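Local coordinates for protein mitomycin biosynthesis 6-O-methyltransferase (Streptomyces lavendulae, PDB 3GWZ) that transfers the methyl group of S-adenosyl-L-methionine to the 6-hydroxyl of 6-demethylmitomycins A and B, giving the methoxyquinone of mitomycins A and B, at residues R292-M297 with S346-E351. Residues are numbered along the deposited sequence; the frame is centred on the assembly and turned at random.
Sequences RIATAM and SGLRVE
Ser346 meets the last turn of helix 283-296 through its backbone: its carbonyl O lies 3.4 Å from the methyl CB of Ala294, a van der Waals contact. Its hydroxyl OG is bonded back to Leu342 O in the preceding helix, while the side chain packs on Val287, Leu290 and Arg291. At Gly347 the chain leaves helix 336-344 in a Schellman motif, with phi at 79°, and Gly347 CA lies 6.7 Å from Ala294 CA. Leu348 begins the strand and carries the apolar part of the contact. Its CG stands anti to its own carbonyl carbon (chi1 -63°), and its branch CD2 reaches two partners: Ala294 CB is 3.8 Å from Leu348 CD2, and the selenium of Met297, a selenomethionine, also lies 3.8 Å from Leu348 CD2. The Met297 chain runs obliquely to the leucine and is extended through chi2 (172°), which carries the selenium out to it. Leu348 also touches Leu343, Ile366 and Arg368. Beyond it, Arg349 and Glu351 pair through their backbones with Arg367 and Glu365 of strand 361-368. The contact thus packs the C-terminal end of helix 283-296 against the start of edge strand 348-355, in the seven-stranded sheet of the class I methyltransferase fold, away from the cofactor site.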
# COMPACT_ATOMS: atom_id res chain seq x y z
N ARG A 292 32.98 5.84 -29.15
CA ARG A 292 33.65 5.55 -27.89
C ARG A 292 33.41 4.10 -27.47
O ARG A 292 34.29 3.46 -26.89
CB ARG A 292 33.24 6.52 -26.78
CG ARG A 292 34.15 6.41 -25.56
CD ARG A 292 33.98 7.56 -24.59
NE ARG A 292 34.27 8.85 -25.21
CZ ARG A 292 35.49 9.37 -25.33
NH1 ARG A 292 36.55 8.69 -24.90
NH2 ARG A 292 35.65 10.56 -25.89
N ILE A 293 32.22 3.58 -27.74
CA ILE A 293 31.94 2.18 -27.44
C ILE A 293 32.80 1.29 -28.33
O ILE A 293 33.46 0.37 -27.85
CB ILE A 293 30.45 1.83 -27.63
CG1 ILE A 293 29.60 2.59 -26.61
CG2 ILE A 293 30.23 0.33 -27.50
CD1 ILE A 293 28.11 2.48 -26.90
N ALA A 294 32.81 1.57 -29.62
CA ALA A 294 33.61 0.79 -30.56
C ALA A 294 35.08 0.68 -30.12
O ALA A 294 35.69 -0.38 -30.23
CB ALA A 294 33.52 1.39 -31.97
N THR A 295 35.62 1.79 -29.63
CA THR A 295 37.01 1.85 -29.18
C THR A 295 37.26 0.91 -28.00
O THR A 295 38.34 0.32 -27.88
CB THR A 295 37.39 3.29 -28.78
OG1 THR A 295 37.37 4.13 -29.95
CG2 THR A 295 38.77 3.34 -28.15
N ALA A 296 36.25 0.77 -27.15
CA ALA A 296 36.38 -0.02 -25.93
C ALA A 296 36.19 -1.51 -26.19
O ALA A 296 36.50 -2.34 -25.34
CB ALA A 296 35.36 0.46 -24.88
N MSE A 297 35.67 -1.84 -27.36
CA MSE A 297 35.31 -3.22 -27.65
C MSE A 297 36.49 -4.08 -28.09
O MSE A 297 37.38 -3.61 -28.81
CB MSE A 297 34.20 -3.28 -28.71
CG MSE A 297 32.85 -2.79 -28.19
SE MSE A 297 31.51 -2.63 -29.58
CE MSE A 297 31.28 -4.52 -29.97
N SER A 346 30.51 4.58 -37.27
CA SER A 346 31.14 4.40 -35.97
C SER A 346 32.06 3.18 -35.94
O SER A 346 32.60 2.83 -34.90
CB SER A 346 30.08 4.28 -34.88
OG SER A 346 29.24 5.42 -34.84
N GLY A 347 32.21 2.52 -37.09
CA GLY A 347 33.05 1.34 -37.18
C GLY A 347 32.41 0.07 -36.64
O GLY A 347 33.10 -0.87 -36.24
N LEU A 348 31.07 0.04 -36.65
CA LEU A 348 30.32 -1.09 -36.13
C LEU A 348 29.37 -1.63 -37.19
O LEU A 348 29.07 -0.96 -38.16
CB LEU A 348 29.50 -0.67 -34.90
CG LEU A 348 30.29 -0.18 -33.69
CD1 LEU A 348 29.34 0.40 -32.64
CD2 LEU A 348 31.15 -1.31 -33.10
N ARG A 349 28.89 -2.85 -36.99
CA ARG A 349 27.92 -3.40 -37.92
C ARG A 349 26.94 -4.34 -37.25
O ARG A 349 27.27 -5.00 -36.25
CB ARG A 349 28.62 -4.08 -39.09
CG ARG A 349 29.31 -5.38 -38.74
CD ARG A 349 30.00 -5.96 -39.97
NE ARG A 349 29.05 -6.27 -41.04
CZ ARG A 349 29.32 -6.18 -42.34
NH1 ARG A 349 30.51 -5.77 -42.74
NH2 ARG A 349 28.39 -6.48 -43.23
N VAL A 350 25.74 -4.41 -37.80
CA VAL A 350 24.69 -5.23 -37.21
C VAL A 350 24.91 -6.70 -37.53
O VAL A 350 25.07 -7.07 -38.70
CB VAL A 350 23.30 -4.81 -37.73
CG1 VAL A 350 22.22 -5.72 -37.15
CG2 VAL A 350 23.03 -3.35 -37.38
N GLU A 351 24.90 -7.53 -36.50
CA GLU A 351 25.01 -8.97 -36.68
C GLU A 351 23.61 -9.54 -36.86
O GLU A 351 23.35 -10.30 -37.80
CB GLU A 351 25.68 -9.61 -35.47
CG GLU A 351 26.24 -11.00 -35.72
CD GLU A 351 27.55 -10.97 -36.49
OE1 GLU A 351 27.80 -9.97 -37.21
OE2 GLU A 351 28.32 -11.94 -36.38